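Local coordinates for protein putative SAM-dependent O-methyltranferase (Podospora anserina, PDB 4YMH) that probably transfers methyl groups from S-adenosylmethionine to hydroxyl oxygens of its substrates, at residues A[21-35]-A[47-59]. Residues are numbered along the deposited sequence; the frame is centred on the assembly and turned at random.
Sequences EKNSHGIPDALVEHW and KMSSRLQGSWMIF. With SAH (S-adenosyl-L-homocysteine), chain E.
Trp35 of helix 29-41 is wedged between Met48 and Arg51, beside the cofactor site of this Rossmann-like class I methyltransferase fold. The methyl CE of Met48 lies over one face of the indole, 3.8 Å from the centroid of the five-membered ring; methionine's flexible thioether can follow a flat surface. On the opposite face Arg51 CG sits above the six-membered ring, almost on its normal (7° off). The indole edge is used too: NE1 donates to Ser49 O at 2.8 Å, nearly in the ring plane, which fixes the ring's rotation. Ser49 in turn grips the homocysteine carboxylate, OG to OXT of S-adenosyl-L-homocysteine at 2.6 Å, so Trp35, bonded to the backbone of Ser49, probably steadies this first-shell residue from the second shell.

Arg51 turns about its CG-CD bond (chi3 56°), bringing one guanidinium face under Val32 CG2, while Glu21 makes a long salt bridge from well out of the guanidinium plane. Further along helix 51-64, Gly54, having no side chain, lets Ile27 CG2 settle against the helix backbone, 3.6 Å from Gly54 C. Ile58 CD1 meets Pro28 CD tip to tip. Alongside, the small Ser55 lets the loop come close, its OG donating to His25 O at 2.8 Å in the carbonyl plane.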
loop_
_atom_site.group_PDB
_atom_site.type_symbol
_atom_site.label_atom_id
_atom_site.label_comp_id
_atom_site.label_asym_id
_atom_site.label_seq_id
_atom_site.Cartn_x
_atom_site.Cartn_y
_atom_site.Cartn_z
ATOM N N GLU A 21 10.666 -8.646 -4.536
ATOM C CA GLU A 21 10.202 -9.747 -5.402
ATOM C C GLU A 21 10.532 -11.131 -4.850
ATOM O O GLU A 21 9.718 -12.064 -4.930
ATOM C CB GLU A 21 10.823 -9.632 -6.797
ATOM C CG GLU A 21 9.994 -8.884 -7.804
ATOM C CD GLU A 21 10.648 -8.877 -9.176
ATOM O OE1 GLU A 21 10.611 -9.917 -9.864
ATOM O OE2 GLU A 21 11.207 -7.829 -9.554
ATOM N N LYS A 22 11.758 -11.273 -4.355
ATOM C CA LYS A 22 12.240 -12.538 -3.795
ATOM C C LYS A 22 11.422 -12.937 -2.573
ATOM O O LYS A 22 11.179 -14.118 -2.333
ATOM C CB LYS A 22 13.721 -12.413 -3.409
ATOM C CG LYS A 22 14.361 -13.688 -2.878
ATOM C CD LYS A 22 15.797 -13.431 -2.426
ATOM C CE LYS A 22 15.908 -13.225 -0.911
ATOM N NZ LYS A 22 15.783 -14.504 -0.148
ATOM N N ASN A 23 11.012 -11.929 -1.836
ATOM C CA ASN A 23 10.304 -12.124 -0.591
ATOM C C ASN A 23 8.791 -11.896 -0.645
ATOM O O ASN A 23 8.138 -11.728 0.331
ATOM C CB ASN A 23 10.991 -11.350 0.518
ATOM C CG ASN A 23 12.333 -11.926 0.875
ATOM O OD1 ASN A 23 12.403 -12.922 1.526
ATOM N ND2 ASN A 23 13.387 -11.292 0.448
ATOM N N SER A 24 8.261 -11.920 -1.839
ATOM C CA SER A 24 6.821 -11.879 -2.060
ATOM C C SER A 24 6.460 -13.060 -2.943
ATOM O O SER A 24 7.288 -13.524 -3.735
ATOM C CB SER A 24 6.372 -10.579 -2.728
ATOM O OG SER A 24 6.814 -9.462 -1.996
ATOM N N HIS A 25 5.228 -13.542 -2.839
ATOM C CA HIS A 25 4.814 -14.593 -3.756
ATOM C C HIS A 25 4.806 -14.047 -5.170
ATOM O O HIS A 25 4.393 -12.916 -5.402
ATOM C CB HIS A 25 3.465 -15.168 -3.351
ATOM C CG HIS A 25 3.565 -16.068 -2.164
ATOM N ND1 HIS A 25 3.127 -15.700 -0.911
ATOM C CD2 HIS A 25 4.129 -17.291 -2.021
ATOM C CE1 HIS A 25 3.391 -16.667 -0.054
ATOM N NE2 HIS A 25 3.994 -17.647 -0.703
ATOM N N GLY A 26 5.323 -14.843 -6.103
ATOM C CA GLY A 26 5.468 -14.398 -7.476
ATOM C C GLY A 26 4.200 -14.511 -8.292
ATOM O O GLY A 26 3.215 -15.105 -7.871
ATOM N N ILE A 27 4.216 -13.928 -9.479
ATOM C CA ILE A 27 3.085 -14.056 -10.381
ATOM C C ILE A 27 3.153 -15.415 -11.064
ATOM O O ILE A 27 4.226 -16.015 -11.141
ATOM C CB ILE A 27 3.064 -12.910 -11.418
ATOM C CG1 ILE A 27 4.382 -12.854 -12.184
ATOM C CG2 ILE A 27 2.816 -11.565 -10.721
ATOM C CD1 ILE A 27 4.349 -11.921 -13.350
ATOM N N PRO A 28 2.006 -15.924 -11.538
ATOM C CA PRO A 28 1.986 -17.243 -12.187
ATOM C C PRO A 28 2.907 -17.314 -13.400
ATOM O O PRO A 28 3.181 -16.285 -14.019
ATOM C CB PRO A 28 0.526 -17.406 -12.616
ATOM C CG PRO A 28 -0.243 -16.545 -11.695
ATOM C CD PRO A 28 0.651 -15.356 -11.409
ATOM N N ASP A 29 3.361 -18.513 -13.748
ATOM C CA ASP A 29 4.295 -18.690 -14.859
ATOM C C ASP A 29 3.782 -18.092 -16.169
ATOM O O ASP A 29 4.541 -17.458 -16.922
ATOM C CB ASP A 29 4.606 -20.172 -15.061
ATOM C CG ASP A 29 5.479 -20.736 -13.962
ATOM O OD1 ASP A 29 6.018 -19.945 -13.161
ATOM O OD2 ASP A 29 5.645 -21.971 -13.908
ATOM N N ALA A 30 2.493 -18.284 -16.427
ATOM C CA ALA A 30 1.891 -17.822 -17.673
ATOM C C ALA A 30 1.979 -16.307 -17.772
ATOM O O ALA A 30 2.200 -15.753 -18.858
ATOM C CB ALA A 30 0.445 -18.271 -17.767
ATOM N N LEU A 31 1.805 -15.648 -16.632
ATOM C CA LEU A 31 1.819 -14.192 -16.597
ATOM C C LEU A 31 3.244 -13.661 -16.756
ATOM O O LEU A 31 3.453 -12.636 -17.389
ATOM C CB LEU A 31 1.177 -13.678 -15.303
ATOM C CG LEU A 31 0.863 -12.176 -15.248
ATOM C CD1 LEU A 31 0.116 -11.776 -16.496
ATOM C CD2 LEU A 31 0.051 -11.822 -13.987
ATOM N N VAL A 32 4.222 -14.355 -16.184
ATOM C CA VAL A 32 5.616 -14.036 -16.465
ATOM C C VAL A 32 5.871 -14.108 -17.973
ATOM O O VAL A 32 6.479 -13.206 -18.562
ATOM C CB VAL A 32 6.587 -14.995 -15.754
ATOM C CG1 VAL A 32 8.023 -14.688 -16.167
ATOM C CG2 VAL A 32 6.424 -14.920 -14.248
ATOM N N GLU A 33 5.394 -15.182 -18.594
ATOM C CA GLU A 33 5.568 -15.356 -20.036
ATOM C C GLU A 33 4.945 -14.195 -20.823
ATOM O O GLU A 33 5.541 -13.687 -21.783
ATOM C CB GLU A 33 4.972 -16.693 -20.494
ATOM C CG GLU A 33 5.167 -16.979 -21.967
ATOM C CD GLU A 33 4.647 -18.347 -22.383
ATOM O OE1 GLU A 33 3.673 -18.830 -21.770
ATOM O OE2 GLU A 33 5.220 -18.942 -23.320
ATOM N N HIS A 34 3.753 -13.766 -20.419
ATOM C CA HIS A 34 3.133 -12.626 -21.089
ATOM C C HIS A 34 3.936 -11.327 -20.882
ATOM O O HIS A 34 4.063 -10.504 -21.796
ATOM C CB HIS A 34 1.697 -12.435 -20.606
ATOM C CG HIS A 34 1.042 -11.214 -21.161
ATOM N ND1 HIS A 34 0.618 -11.123 -22.471
ATOM C CD2 HIS A 34 0.754 -10.020 -20.591
ATOM C CE1 HIS A 34 0.093 -9.930 -22.679
ATOM N NE2 HIS A 34 0.167 -9.238 -21.555
ATOM N N TRP A 35 4.477 -11.153 -19.681
ATOM C CA TRP A 35 5.247 -9.955 -19.343
ATOM C C TRP A 35 6.500 -9.873 -20.222
ATOM O O TRP A 35 6.779 -8.842 -20.869
ATOM C CB TRP A 35 5.604 -9.990 -17.851
ATOM C CG TRP A 35 6.207 -8.743 -17.283
ATOM C CD1 TRP A 35 5.544 -7.620 -16.872
ATOM C CD2 TRP A 35 7.595 -8.509 -17.020
ATOM N NE1 TRP A 35 6.436 -6.697 -16.381
ATOM C CE2 TRP A 35 7.702 -7.216 -16.462
ATOM C CE3 TRP A 35 8.760 -9.264 -17.205
ATOM C CZ2 TRP A 35 8.925 -6.661 -16.096
ATOM C CZ3 TRP A 35 9.973 -8.713 -16.836
ATOM C CH2 TRP A 35 10.047 -7.422 -16.287
ATOM N N LYS A 47 5.780 1.195 -20.339
ATOM C CA LYS A 47 4.417 1.513 -19.912
ATOM C C LYS A 47 3.807 0.401 -19.064
ATOM O O LYS A 47 2.870 0.636 -18.296
ATOM C CB LYS A 47 3.513 1.759 -21.125
ATOM C CG LYS A 47 3.893 2.941 -21.996
ATOM C CD LYS A 47 2.826 3.165 -23.056
ATOM C CE LYS A 47 3.175 4.333 -23.960
ATOM N NZ LYS A 47 2.047 4.656 -24.868
ATOM N N MET A 48 4.324 -0.816 -19.219
ATOM C CA MET A 48 3.789 -1.966 -18.495
ATOM C C MET A 48 4.236 -1.968 -17.032
ATOM O O MET A 48 5.341 -1.527 -16.713
ATOM C CB MET A 48 4.216 -3.271 -19.180
ATOM C CG MET A 48 3.717 -4.538 -18.508
ATOM S SD MET A 48 4.049 -5.947 -19.576
ATOM C CE MET A 48 5.806 -5.729 -19.848
ATOM N N SER A 49 3.371 -2.460 -16.145
ATOM C CA SER A 49 3.713 -2.571 -14.729
ATOM C C SER A 49 4.864 -3.562 -14.548
ATOM O O SER A 49 5.141 -4.352 -15.446
ATOM C CB SER A 49 2.483 -2.986 -13.920
ATOM O OG SER A 49 1.447 -2.019 -14.074
ATOM N N SER A 50 5.551 -3.493 -13.407
ATOM C CA SER A 50 6.598 -4.456 -13.056
ATOM C C SER A 50 6.018 -5.793 -12.575
ATOM O O SER A 50 4.811 -5.924 -12.380
ATOM C CB SER A 50 7.491 -3.891 -11.959
ATOM O OG SER A 50 6.777 -3.865 -10.726
ATOM N N ARG A 51 6.885 -6.779 -12.364
ATOM C CA ARG A 51 6.463 -8.062 -11.800
ATOM C C ARG A 51 5.974 -7.930 -10.354
ATOM O O ARG A 51 4.971 -8.547 -9.960
ATOM C CB ARG A 51 7.609 -9.073 -11.871
ATOM C CG ARG A 51 8.010 -9.453 -13.290
ATOM C CD ARG A 51 9.149 -10.469 -13.307
ATOM N NE ARG A 51 8.833 -11.683 -12.554
ATOM C CZ ARG A 51 9.426 -12.859 -12.746
ATOM N NH1 ARG A 51 10.356 -12.997 -13.683
ATOM N NH2 ARG A 51 9.079 -13.904 -12.013
ATOM N N LEU A 52 6.682 -7.120 -9.565
ATOM C CA LEU A 52 6.291 -6.893 -8.176
ATOM C C LEU A 52 4.893 -6.269 -8.130
ATOM O O LEU A 52 4.048 -6.663 -7.320
ATOM C CB LEU A 52 7.313 -5.993 -7.462
ATOM C CG LEU A 52 7.049 -5.700 -5.982
ATOM C CD1 LEU A 52 6.996 -7.002 -5.176
ATOM C CD2 LEU A 52 8.131 -4.757 -5.427
ATOM N N GLN A 53 4.636 -5.313 -9.024
ATOM C CA GLN A 53 3.312 -4.703 -9.094
ATOM C C GLN A 53 2.269 -5.733 -9.456
ATOM O O GLN A 53 1.138 -5.672 -8.973
ATOM C CB GLN A 53 3.270 -3.555 -10.111
ATOM C CG GLN A 53 3.969 -2.298 -9.673
ATOM C CD GLN A 53 3.875 -1.203 -10.720
ATOM O OE1 GLN A 53 4.787 -1.028 -11.524
ATOM N NE2 GLN A 53 2.760 -0.473 -10.720
ATOM N N GLY A 54 2.640 -6.687 -10.307
ATOM C CA GLY A 54 1.760 -7.806 -10.606
ATOM C C GLY A 54 1.376 -8.607 -9.369
ATOM O O GLY A 54 0.201 -8.932 -9.140
ATOM N N SER A 55 2.376 -8.934 -8.563
ATOM C CA SER A 55 2.103 -9.622 -7.287
ATOM C C SER A 55 1.177 -8.792 -6.401
ATOM O O SER A 55 0.287 -9.331 -5.747
ATOM C CB SER A 55 3.404 -9.926 -6.558
ATOM O OG SER A 55 4.186 -10.827 -7.327
ATOM N N TRP A 56 1.379 -7.479 -6.396
ATOM C CA TRP A 56 0.536 -6.580 -5.600
ATOM C C TRP A 56 -0.918 -6.585 -6.083
ATOM O O TRP A 56 -1.851 -6.613 -5.283
ATOM C CB TRP A 56 1.112 -5.161 -5.644
ATOM C CG TRP A 56 0.186 -4.084 -5.185
ATOM C CD1 TRP A 56 -0.248 -3.856 -3.908
ATOM C CD2 TRP A 56 -0.392 -3.059 -5.993
ATOM N NE1 TRP A 56 -1.059 -2.750 -3.874
ATOM C CE2 TRP A 56 -1.170 -2.245 -5.142
ATOM C CE3 TRP A 56 -0.324 -2.743 -7.355
ATOM C CZ2 TRP A 56 -1.878 -1.144 -5.608
ATOM C CZ3 TRP A 56 -1.029 -1.648 -7.818
ATOM C CH2 TRP A 56 -1.796 -0.861 -6.946
ATOM N N MET A 57 -1.113 -6.557 -7.397
ATOM C CA MET A 57 -2.455 -6.574 -7.949
ATOM C C MET A 57 -3.162 -7.874 -7.599
ATOM O O MET A 57 -4.321 -7.859 -7.174
ATOM C CB MET A 57 -2.410 -6.370 -9.478
ATOM C CG MET A 57 -1.889 -4.998 -9.879
ATOM S SD MET A 57 -1.796 -4.815 -11.671
ATOM C CE MET A 57 -0.419 -5.821 -12.071
ATOM N N ILE A 58 -2.467 -9.000 -7.765
ATOM C CA ILE A 58 -3.077 -10.290 -7.469
ATOM C C ILE A 58 -3.415 -10.412 -5.973
ATOM O O ILE A 58 -4.504 -10.862 -5.605
ATOM C CB ILE A 58 -2.161 -11.452 -7.904
ATOM C CG1 ILE A 58 -2.009 -11.432 -9.439
ATOM C CG2 ILE A 58 -2.733 -12.782 -7.435
ATOM C CD1 ILE A 58 -1.093 -12.496 -9.984
ATOM N N PHE A 59 -2.476 -10.003 -5.123
ATOM C CA PHE A 59 -2.702 -10.017 -3.671
ATOM C C PHE A 59 -3.919 -9.175 -3.309
ATOM O O PHE A 59 -4.811 -9.615 -2.571
ATOM C CB PHE A 59 -1.463 -9.507 -2.924
ATOM C CG PHE A 59 -1.563 -9.610 -1.405
ATOM C CD1 PHE A 59 -2.270 -8.672 -0.668
ATOM C CD2 PHE A 59 -0.928 -10.648 -0.723
ATOM C CE1 PHE A 59 -2.353 -8.769 0.726
ATOM C CE2 PHE A 59 -0.991 -10.738 0.660
ATOM C CZ PHE A 59 -1.718 -9.817 1.384
HETATM N N SAH E . -2.252 -1.104 -17.348
HETATM C CA SAH E . -1.167 -1.556 -18.173
HETATM C CB SAH E . -0.419 -0.386 -18.808
HETATM C CG SAH E . -1.255 0.787 -19.311
HETATM S SD SAH E . -0.251 1.945 -20.164
HETATM C C SAH E . -0.186 -2.379 -17.382
HETATM O O SAH E . 0.557 -3.141 -17.953
HETATM O OXT SAH E . -0.152 -2.254 -16.167
HETATM C "C5'" SAH E . -1.511 3.080 -20.584
HETATM C "C4'" SAH E . -2.451 2.606 -21.681
HETATM O "O4'" SAH E . -3.532 3.512 -21.797
HETATM C "C3'" SAH E . -1.797 2.577 -23.042
HETATM O "O3'" SAH E . -1.954 1.317 -23.649
HETATM C "C2'" SAH E . -2.524 3.633 -23.834
HETATM O "O2'" SAH E . -2.599 3.356 -25.196
HETATM C "C1'" SAH E . -3.864 3.725 -23.146
HETATM N N9 SAH E . -4.515 5.035 -23.292
HETATM C C8 SAH E . -3.947 6.227 -23.308
HETATM N N7 SAH E . -4.853 7.179 -23.448
HETATM C C5 SAH E . -6.025 6.597 -23.518
HETATM C C6 SAH E . -7.414 7.027 -23.658
HETATM N N6 SAH E . -7.671 8.312 -23.759
HETATM N N1 SAH E . -8.378 6.110 -23.674
HETATM C C2 SAH E . -8.080 4.821 -23.555
HETATM N N3 SAH E . -6.854 4.353 -23.419
HETATM C C4 SAH E . -5.804 5.182 -23.395
HETATM O O HOH W 1 7.209 -12.793 -9.995
#